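Local coordinates for protein positive phenol-degradative gene regulator (Ralstonia sp. E2, PDB 5FRY) that activates transcription of phenol-degradation genes as an ATPase-family enhancer-binding regulator, seen here as its phenol-responsive sensory domain, at the interface of chains A and B. Residues are numbered along the deposited sequence; one frame, centred on the assembly and turned at random. Chains: chain A/B, Positive phenol-degradative gene regulator.

Contact 1: the interface of chains A and B. Residues chain A 70, 73-74, 77, 153; chain B 42-43, 46.
One face of the B:His43 imidazole rests on the backbone and side chain of A:Ser74. The carbonyl oxygen A:Ser74 O lies above the ring, offset toward the rim, 3.8 Å from B:His43 NE2, and the CB methylene of A:Arg77 supports the same face beyond CD2. At the ND1 side of the rim the hydroxyl A:Ser74 OG comes within 3.0 Å of B:His43 ND1, a hydrogen bond between two groups that can each donate or accept the hydrogen, so its direction is not settled. The hydroxyl stands well off the ring plane, on the face that also meets the carbonyl, so the bond should be a bent and weak one. With chi1 at -82°, OG points away from the serine's own carbonyl and toward the partner chain. Serine suits this place because it is small and polar together: A:Ser74 OG also packs 3.4 Å from the methyl B:Ala46 CB, and A:Ser74 OG lies 3.8 Å from the methyl B:Leu42 CD1. Alanine allows two helices to come close, and its CB also approaches the backbone oxygen A:Met70 O. A:Met70 CG lies 3.6 Å from B:Ala46 O. A:Met153 lies beside B:Leu42 at a looser distance. The site sets helix 60-84 of chain A, with the start of helix 152-166 beside it, against the junction where strand 37-43 of chain B passes into helix 44-58.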
ATOM      1  N   MET A  70      -5.827  -7.928   5.531  1.00 29.84           N
ATOM      2  CA  MET A  70      -5.076  -7.418   4.386  1.00 27.98           C
ATOM      3  C   MET A  70      -3.679  -8.031   4.424  1.00 22.27           C
ATOM      4  O   MET A  70      -3.152  -8.462   3.386  1.00 26.60           O
ATOM      5  CB  MET A  70      -5.009  -5.874   4.397  1.00 26.53           C
ATOM      6  CG  MET A  70      -4.393  -5.338   3.156  1.00 20.18           C
ATOM      7  SD  MET A  70      -4.564  -3.538   2.841  1.00 33.92           S
ATOM      8  CE  MET A  70      -3.900  -2.898   4.316  1.00 27.90           C
ATOM      9  N   HIS A  73      -3.926 -11.710   3.212  1.00 29.86           N
ATOM     10  CA  HIS A  73      -3.950 -11.813   1.761  1.00 25.41           C
ATOM     11  C   HIS A  73      -2.558 -11.680   1.189  1.00 24.90           C
ATOM     12  O   HIS A  73      -2.184 -12.449   0.320  1.00 23.83           O
ATOM     13  CB  HIS A  73      -4.921 -10.782   1.202  1.00 27.07           C
ATOM     14  CG  HIS A  73      -6.350 -11.121   1.522  1.00 35.58           C
ATOM     15  ND1 HIS A  73      -7.219 -10.233   2.124  1.00 37.43           N
ATOM     16  CD2 HIS A  73      -7.028 -12.287   1.404  1.00 36.63           C
ATOM     17  CE1 HIS A  73      -8.384 -10.823   2.319  1.00 35.35           C
ATOM     18  NE2 HIS A  73      -8.295 -12.071   1.892  1.00 39.24           N
ATOM     19  N   SER A  74      -1.781 -10.700   1.679  1.00 25.47           N
ATOM     20  CA  SER A  74      -0.408 -10.526   1.219  1.00 25.50           C
ATOM     21  C   SER A  74       0.495 -11.749   1.470  1.00 28.62           C
ATOM     22  O   SER A  74       1.222 -12.184   0.567  1.00 26.83           O
ATOM     23  CB  SER A  74       0.212  -9.287   1.880  1.00 25.88           C
ATOM     24  OG  SER A  74      -0.181  -8.120   1.196  1.00 28.40           O
ATOM     25  N   ARG A  77      -0.242 -14.701  -0.838  1.00 25.06           N
ATOM     26  CA  ARG A  77       0.248 -14.558  -2.198  1.00 23.10           C
ATOM     27  C   ARG A  77       1.762 -14.780  -2.284  1.00 27.59           C
ATOM     28  O   ARG A  77       2.252 -15.319  -3.280  1.00 26.46           O
ATOM     29  CB  ARG A  77      -0.106 -13.188  -2.780  1.00 23.63           C
ATOM     30  CG  ARG A  77      -1.595 -12.950  -2.968  1.00 30.07           C
ATOM     31  CD  ARG A  77      -2.272 -14.071  -3.734  1.00 36.36           C
ATOM     32  NE  ARG A  77      -3.528 -13.584  -4.313  1.00 44.56           N
ATOM     33  CZ  ARG A  77      -4.272 -14.255  -5.187  1.00 46.44           C
ATOM     34  NH1 ARG A  77      -3.902 -15.463  -5.602  1.00 45.96           N
ATOM     35  NH2 ARG A  77      -5.392 -13.711  -5.647  1.00 45.83           N
ATOM     36  N   MET A 153      -1.303  -5.759  10.273  1.00 28.73           N
ATOM     37  CA  MET A 153      -1.031  -6.257   8.925  1.00 27.11           C
ATOM     38  C   MET A 153       0.236  -7.076   8.898  1.00 26.68           C
ATOM     39  O   MET A 153       0.326  -8.022   8.106  1.00 28.06           O
ATOM     40  CB  MET A 153      -0.908  -5.108   7.917  1.00 26.13           C
ATOM     41  CG  MET A 153      -1.012  -5.496   6.443  1.00 24.20           C
ATOM     42  SD  MET A 153      -0.666  -4.028   5.413  1.00 37.75           S
ATOM     43  CE  MET A 153      -1.096  -2.755   6.545  1.00 25.29           C
TER
ATOM     44  N   LEU B  42       3.086  -3.064  -1.668  1.00 23.87           N
ATOM     45  CA  LEU B  42       1.841  -3.732  -1.298  1.00 24.62           C
ATOM     46  C   LEU B  42       1.229  -4.411  -2.503  1.00 22.75           C
ATOM     47  O   LEU B  42       1.271  -3.874  -3.598  1.00 22.36           O
ATOM     48  CB  LEU B  42       0.849  -2.724  -0.724  1.00 27.39           C
ATOM     49  CG  LEU B  42      -0.381  -3.331  -0.066  1.00 28.47           C
ATOM     50  CD1 LEU B  42       0.025  -4.369   0.996  1.00 28.88           C
ATOM     51  CD2 LEU B  42      -1.199  -2.224   0.539  1.00 36.19           C
ATOM     52  N   HIS B  43       0.694  -5.607  -2.293  1.00 22.38           N
ATOM     53  CA  HIS B  43       0.037  -6.384  -3.342  1.00 24.63           C
ATOM     54  C   HIS B  43      -1.266  -5.699  -3.734  1.00 25.27           C
ATOM     55  O   HIS B  43      -2.098  -5.422  -2.866  1.00 28.15           O
ATOM     56  CB  HIS B  43      -0.227  -7.806  -2.839  1.00 23.93           C
ATOM     57  CG  HIS B  43       1.003  -8.525  -2.337  1.00 26.00           C
ATOM     58  ND1 HIS B  43       1.624  -8.208  -1.151  1.00 24.66           N
ATOM     59  CD2 HIS B  43       1.693  -9.561  -2.867  1.00 21.96           C
ATOM     60  CE1 HIS B  43       2.666  -9.013  -0.975  1.00 23.58           C
ATOM     61  NE2 HIS B  43       2.728  -9.839  -2.001  1.00 24.23           N
ATOM     62  N   ALA B  46      -4.272  -7.559  -2.364  1.00 26.14           N
ATOM     63  CA  ALA B  46      -4.518  -7.294  -0.954  1.00 27.13           C
ATOM     64  C   ALA B  46      -5.233  -5.969  -0.741  1.00 31.19           C
ATOM     65  O   ALA B  46      -6.133  -5.865   0.086  1.00 32.50           O
ATOM     66  CB  ALA B  46      -3.224  -7.316  -0.199  1.00 30.63           C
TER

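Contact 2: the interface of chains A and B. Residues chain A 40-43, 46; chain B 39, 70, 74, 153, 157.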
ATOM      1  N   ILE A  40       2.047  -2.106  -5.744  1.00 24.40           N
ATOM      2  CA  ILE A  40       2.285  -0.665  -5.789  1.00 23.45           C
ATOM      3  C   ILE A  40       3.196  -0.261  -4.657  1.00 27.00           C
ATOM      4  O   ILE A  40       3.295  -0.978  -3.640  1.00 28.68           O
ATOM      5  CB  ILE A  40       0.997   0.192  -5.694  1.00 24.61           C
ATOM      6  CG1 ILE A  40       0.223  -0.101  -4.410  1.00 26.67           C
ATOM      7  CG2 ILE A  40       0.104  -0.036  -6.909  1.00 30.27           C
ATOM      8  CD1 ILE A  40      -0.860   0.917  -4.184  1.00 23.94           C
ATOM      9  N   LEU A  41       3.878   0.872  -4.844  1.00 21.08           N
ATOM     10  CA  LEU A  41       4.577   1.541  -3.732  1.00 25.36           C
ATOM     11  C   LEU A  41       3.610   2.508  -3.091  1.00 26.96           C
ATOM     12  O   LEU A  41       3.079   3.389  -3.774  1.00 25.19           O
ATOM     13  CB  LEU A  41       5.816   2.295  -4.219  1.00 29.22           C
ATOM     14  CG  LEU A  41       7.033   1.484  -4.670  1.00 27.10           C
ATOM     15  CD1 LEU A  41       7.903   2.330  -5.604  1.00 31.38           C
ATOM     16  CD2 LEU A  41       7.835   0.972  -3.492  1.00 29.73           C
ATOM     17  N   LEU A  42       3.390   2.368  -1.790  1.00 23.62           N
ATOM     18  CA  LEU A  42       2.412   3.202  -1.104  1.00 26.91           C
ATOM     19  C   LEU A  42       3.060   3.890   0.082  1.00 28.48           C
ATOM     20  O   LEU A  42       3.779   3.257   0.807  1.00 24.32           O
ATOM     21  CB  LEU A  42       1.216   2.356  -0.643  1.00 28.28           C
ATOM     22  CG  LEU A  42       0.064   3.121  -0.005  1.00 25.35           C
ATOM     23  CD1 LEU A  42      -0.544   4.092  -0.993  1.00 28.95           C
ATOM     24  CD2 LEU A  42      -0.997   2.119   0.479  1.00 32.33           C
ATOM     25  N   HIS A  43       2.816   5.192   0.254  1.00 27.47           N
ATOM     26  CA  HIS A  43       3.401   5.953   1.368  1.00 25.65           C
ATOM     27  C   HIS A  43       2.883   5.421   2.706  1.00 26.88           C
ATOM     28  O   HIS A  43       1.683   5.269   2.893  1.00 27.17           O
ATOM     29  CB  HIS A  43       3.057   7.435   1.224  1.00 30.55           C
ATOM     30  CG  HIS A  43       3.396   8.004  -0.121  1.00 26.45           C
ATOM     31  ND1 HIS A  43       2.679   7.700  -1.256  1.00 30.05           N
ATOM     32  CD2 HIS A  43       4.395   8.830  -0.519  1.00 30.60           C
ATOM     33  CE1 HIS A  43       3.206   8.323  -2.291  1.00 30.16           C
ATOM     34  NE2 HIS A  43       4.252   9.014  -1.870  1.00 30.25           N
ATOM     35  N   ALA A  46       0.300   7.583   4.039  1.00 28.31           N
ATOM     36  CA  ALA A  46      -1.015   7.413   3.436  1.00 34.83           C
ATOM     37  C   ALA A  46      -1.780   6.257   4.100  1.00 35.40           C
ATOM     38  O   ALA A  46      -2.993   6.329   4.320  1.00 36.81           O
ATOM     39  CB  ALA A  46      -0.874   7.170   1.948  1.00 35.81           C
TER
ATOM     40  N   MET B  39       8.043   4.045   2.312  1.00 28.13           N
ATOM     41  CA  MET B  39       7.078   3.391   1.438  1.00 23.74           C
ATOM     42  C   MET B  39       7.041   1.909   1.764  1.00 24.37           C
ATOM     43  O   MET B  39       7.992   1.392   2.338  1.00 28.17           O
ATOM     44  CB  MET B  39       7.469   3.571  -0.029  1.00 25.90           C
ATOM     45  CG  MET B  39       7.919   4.994  -0.406  1.00 25.16           C
ATOM     46  SD  MET B  39       6.565   6.128  -0.471  1.00 29.56           S
ATOM     47  CE  MET B  39       5.787   5.657  -2.013  1.00 23.59           C
ATOM     48  N   MET B  70      -6.953   8.922   0.981  1.00 32.25           N
ATOM     49  CA  MET B  70      -5.667   8.242   1.121  1.00 29.08           C
ATOM     50  C   MET B  70      -4.703   8.662  -0.001  1.00 27.71           C
ATOM     51  O   MET B  70      -3.523   8.941   0.220  1.00 30.32           O
ATOM     52  CB  MET B  70      -5.900   6.733   1.103  1.00 33.49           C
ATOM     53  CG  MET B  70      -4.730   5.914   1.518  1.00 31.87           C
ATOM     54  SD  MET B  70      -5.146   4.190   1.515  1.00 43.22           S
ATOM     55  CE  MET B  70      -4.127   3.664   2.884  1.00 45.02           C
ATOM     56  N   SER B  74      -1.014  10.816  -0.088  1.00 27.65           N
ATOM     57  CA  SER B  74       0.108  10.435  -0.949  1.00 26.73           C
ATOM     58  C   SER B  74       0.542  11.595  -1.846  1.00 29.21           C
ATOM     59  O   SER B  74       1.721  11.898  -1.951  1.00 28.99           O
ATOM     60  CB  SER B  74      -0.258   9.253  -1.842  1.00 27.32           C
ATOM     61  OG  SER B  74      -0.189   8.028  -1.151  1.00 29.62           O
ATOM     62  N   MET B 153      -8.462   6.410  -5.454  1.00 32.80           N
ATOM     63  CA  MET B 153      -7.160   6.707  -4.873  1.00 30.08           C
ATOM     64  C   MET B 153      -6.254   7.441  -5.846  1.00 28.58           C
ATOM     65  O   MET B 153      -5.423   8.264  -5.444  1.00 29.05           O
ATOM     66  CB  MET B 153      -6.501   5.418  -4.420  1.00 33.84           C
ATOM     67  CG  MET B 153      -5.129   5.593  -3.824  1.00 30.43           C
ATOM     68  SD  MET B 153      -4.701   4.095  -2.899  1.00 42.08           S
ATOM     69  CE  MET B 153      -3.084   3.786  -3.596  1.00 35.19           C
ATOM     70  N   TYR B 157      -4.694  11.332  -5.432  1.00 24.87           N
ATOM     71  CA  TYR B 157      -3.283  11.684  -5.623  1.00 28.89           C
ATOM     72  C   TYR B 157      -3.090  12.936  -6.495  1.00 31.82           C
ATOM     73  O   TYR B 157      -2.404  13.886  -6.106  1.00 25.92           O
ATOM     74  CB  TYR B 157      -2.543  10.501  -6.240  1.00 28.50           C
ATOM     75  CG  TYR B 157      -1.060  10.720  -6.427  1.00 28.25           C
ATOM     76  CD1 TYR B 157      -0.573  11.515  -7.473  1.00 26.15           C
ATOM     77  CD2 TYR B 157      -0.149  10.130  -5.573  1.00 27.07           C
ATOM     78  CE1 TYR B 157       0.764  11.725  -7.644  1.00 27.03           C
ATOM     79  CE2 TYR B 157       1.210  10.340  -5.736  1.00 26.14           C
ATOM     80  CZ  TYR B 157       1.656  11.129  -6.764  1.00 26.61           C
ATOM     81  OH  TYR B 157       2.998  11.299  -6.919  1.00 31.02           O
TER
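B:Ser74 and B:Met39 bury the most surface here and grip A:His43 from opposite faces, while A:Leu42 points into the apolar surface of chain B formed with B:Met153. B:Met39 forms an antiparallel beta bridge with A:His43, which runs the two side chains alongside each other in one direction. Bends at chi2 and chi3 fold the methionine back over the imidazole, setting its methyl CE above the ring centre, 3.6 Å from the centroid, in a CH-pi contact. The sulfur lies over the same face nearer its edge, with B:Met39 SD 3.5 Å from A:His43 CD2 and almost straight above it. A flexible, polarisable thioether suits such a flat surface well. The other face lies against the backbone of B:Ser74, whose OG accepts a weak hydrogen bond from A:His43 ND1, bent to 118° at the hydrogen. Held between the two residues, the imidazole is probably restricted in its rotation.

A:Leu42 carries its CG anti to the backbone N (chi1 -175°), which sends the isobutyl group toward the helices of chain B. There A:Leu42 CD1 lies 3.6 Å from the methyl B:Met153 CE as the side chains cross obliquely. The same methyl, B:Met153 CE, meets A:Ile40 CD1 tip to tip at 3.7 Å, one unbranched methionine end serving two branched chains of the strand. B:Met70 reaches the first turn of helix 44-58: its methyl CE stands 3.2 Å from the backbone oxygen A:Ala46 O.

Contact 1 and contact 2, with C-alpha centres about 15 Å apart, are twin patches related by the two-fold, both drawing on residues 42, 43, 46, 70, 74 and 153 with the chains exchanged. The twins are not identical: chi3 of Met70 is 55° in chain A and -147° in chain B, and that of Met153 also differs, which suggests that the methionine ends can adapt, while the serine-histidine pair recurs in both. Each chain offers both its strand 37-43 and its helix 60-84, as expected of a dimer. Helix 152-166 also carries phenol-pocket residues, including Tyr157, so ligand binding might be felt at this interface.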